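Local coordinates for photosystem II assembly protein Ycf48 (Thermosynechococcus elongatus, PDB 5OJ5) that assists the early stages of photosystem II assembly and the replacement of photodamaged D1, binding the C-terminal extension of the D1 precursor, at residues 235-240 against 247-252. Sequence-based numbering, arbitrary orientation.
Sequences DGRLWM and IAFSDP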
loop_
_atom_site.group_PDB
_atom_site.type_symbol
_atom_site.label_atom_id
_atom_site.label_comp_id
_atom_site.label_asym_id
_atom_site.label_seq_id
_atom_site.Cartn_x
_atom_site.Cartn_y
_atom_site.Cartn_z
ATOM N N ASP A 235 -3.045 5.109 -16.148
ATOM C CA ASP A 235 -3.527 5.109 -17.518
ATOM C C ASP A 235 -4.052 3.743 -17.927
ATOM O O ASP A 235 -4.209 3.472 -19.111
ATOM C CB ASP A 235 -2.484 5.602 -18.513
ATOM C CG ASP A 235 -1.158 4.894 -18.348
ATOM O OD1 ASP A 235 -1.129 3.682 -18.113
ATOM O OD2 ASP A 235 -0.116 5.576 -18.408
ATOM N N GLY A 236 -4.386 2.888 -16.978
ATOM C CA GLY A 236 -5.099 1.675 -17.314
ATOM C C GLY A 236 -4.219 0.479 -17.605
ATOM O O GLY A 236 -4.703 -0.496 -18.198
ATOM N N ARG A 237 -2.961 0.514 -17.217
ATOM C CA ARG A 237 -2.038 -0.606 -17.355
ATOM C C ARG A 237 -1.730 -1.180 -15.977
ATOM O O ARG A 237 -2.096 -0.615 -14.939
ATOM C CB ARG A 237 -0.751 -0.150 -18.046
ATOM C CG ARG A 237 -0.951 0.295 -19.502
ATOM C CD ARG A 237 0.362 0.820 -20.083
ATOM N NE ARG A 237 0.715 2.061 -19.420
ATOM C CZ ARG A 237 1.951 2.465 -19.113
ATOM N NH1 ARG A 237 3.040 1.741 -19.389
ATOM N NH2 ARG A 237 2.091 3.616 -18.488
ATOM N N LEU A 238 -1.037 -2.310 -15.987
ATOM C CA LEU A 238 -0.438 -2.913 -14.810
ATOM C C LEU A 238 1.063 -2.681 -14.823
ATOM O O LEU A 238 1.701 -2.590 -15.878
ATOM C CB LEU A 238 -0.699 -4.410 -14.762
ATOM C CG LEU A 238 -2.142 -4.937 -14.599
ATOM C CD1 LEU A 238 -2.239 -6.465 -14.903
ATOM C CD2 LEU A 238 -2.608 -4.665 -13.233
ATOM N N TRP A 239 1.633 -2.667 -13.613
ATOM C CA TRP A 239 3.072 -2.729 -13.427
ATOM C C TRP A 239 3.387 -3.947 -12.572
ATOM O O TRP A 239 2.558 -4.405 -11.788
ATOM C CB TRP A 239 3.639 -1.438 -12.788
ATOM C CG TRP A 239 3.037 -1.039 -11.472
ATOM C CD1 TRP A 239 2.055 -0.100 -11.266
ATOM C CD2 TRP A 239 3.383 -1.546 -10.182
ATOM N NE1 TRP A 239 1.778 0.020 -9.929
ATOM C CE2 TRP A 239 2.572 -0.864 -9.240
ATOM C CE3 TRP A 239 4.302 -2.497 -9.710
ATOM C CZ2 TRP A 239 2.649 -1.109 -7.871
ATOM C CZ3 TRP A 239 4.357 -2.754 -8.333
ATOM C CH2 TRP A 239 3.529 -2.066 -7.436
ATOM N N MET A 240 4.619 -4.427 -12.704
ATOM C CA MET A 240 5.143 -5.481 -11.857
ATOM C C MET A 240 6.556 -5.169 -11.399
ATOM O O MET A 240 7.355 -4.602 -12.155
ATOM C CB MET A 240 5.124 -6.875 -12.548
ATOM C CG MET A 240 5.948 -6.972 -13.809
ATOM S SD MET A 240 6.036 -8.645 -14.484
ATOM C CE MET A 240 4.394 -9.083 -14.729
ATOM N N ILE A 247 11.614 -4.461 -13.214
ATOM C CA ILE A 247 10.219 -4.032 -13.337
ATOM C C ILE A 247 9.750 -4.165 -14.779
ATOM O O ILE A 247 10.564 -4.231 -15.702
ATOM C CB ILE A 247 9.946 -2.601 -12.812
ATOM C CG1 ILE A 247 10.510 -1.563 -13.783
ATOM C CG2 ILE A 247 10.465 -2.432 -11.416
ATOM C CD1 ILE A 247 10.217 -0.118 -13.377
ATOM N N ALA A 248 8.427 -4.197 -14.972
ATOM C CA ALA A 248 7.842 -4.170 -16.308
ATOM C C ALA A 248 6.435 -3.593 -16.260
ATOM O O ALA A 248 5.812 -3.491 -15.194
ATOM C CB ALA A 248 7.819 -5.570 -16.953
ATOM N N PHE A 249 5.936 -3.202 -17.432
ATOM C CA PHE A 249 4.615 -2.614 -17.594
ATOM C C PHE A 249 3.854 -3.368 -18.671
ATOM O O PHE A 249 4.428 -3.800 -19.679
ATOM C CB PHE A 249 4.727 -1.141 -18.026
ATOM C CG PHE A 249 5.465 -0.291 -17.038
ATOM C CD1 PHE A 249 4.782 0.295 -16.001
ATOM C CD2 PHE A 249 6.835 -0.129 -17.102
ATOM C CE1 PHE A 249 5.462 1.080 -15.047
ATOM C CE2 PHE A 249 7.512 0.651 -16.154
ATOM C CZ PHE A 249 6.815 1.250 -15.122
ATOM N N SER A 250 2.545 -3.489 -18.476
ATOM C CA SER A 250 1.733 -4.205 -19.441
ATOM C C SER A 250 1.479 -3.349 -20.692
ATOM O O SER A 250 1.567 -2.114 -20.682
ATOM C CB SER A 250 0.424 -4.669 -18.800
ATOM O OG SER A 250 -0.407 -3.588 -18.464
ATOM N N ASP A 251 1.174 -4.054 -21.781
ATOM C CA ASP A 251 0.932 -3.445 -23.091
ATOM C C ASP A 251 -0.372 -2.658 -23.049
ATOM O O ASP A 251 -1.371 -3.154 -22.514
ATOM C CB ASP A 251 0.821 -4.616 -24.088
ATOM C CG ASP A 251 0.289 -4.218 -25.474
ATOM O OD1 ASP A 251 -0.084 -5.138 -26.239
ATOM O OD2 ASP A 251 0.249 -3.025 -25.818
ATOM N N PRO A 252 -0.414 -1.433 -23.582
ATOM C CA PRO A 252 -1.699 -0.717 -23.586
ATOM C C PRO A 252 -2.808 -1.436 -24.344
ATOM O O PRO A 252 -3.976 -1.323 -23.959
ATOM C CB PRO A 252 -1.349 0.651 -24.195
ATOM C CG PRO A 252 0.015 0.482 -24.798
ATOM C CD PRO A 252 0.704 -0.568 -23.994
HETATM O O HOH W 1 3.303 -0.150 -21.518
#
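R237 runs past S250 to F249. R237 CD sits 3.2 Å from S250 O, and a bend at chi3 (-68°) brings NE round to D235. There the guanidinium grips the carboxylate side-on in a salt bridge: R237 NE donates to D235 OD1 at 2.8 Å, from above the carboxylate plane, and NH2 donates to the syn lone pair of D235 OD2. R237 NH1 lies obliquely beside F249, 3.6 Å from F249 CB, with guanidinium and ring planes 30° apart; a water links NH1 to S250 O.

At L238 the ladder starts with a side chain: L238 N donates to S250 OG at 2.9 Å, nearly straight (171°), while L238 O accepts from S250 N. S250 thus engages both polar backbone atoms of L238. W239 pairs with F249 at a non-hydrogen-bonded site, where W239 CB lies 3.8 Å from F249 CD1; the indole then leads away to D274 and L275 of strand 272-277. M240 closes a hydrogen-bonded pair with A248: M240 N donates to A248 O at 2.9 Å and A248 N returns a bond to M240 O. M240 CG packs against A248 CB on the sheet face opposite W239 and F249.

This is the antiparallel hairpin of strands 238-242 and 246-251, part of one blade of the seven-bladed beta-propeller.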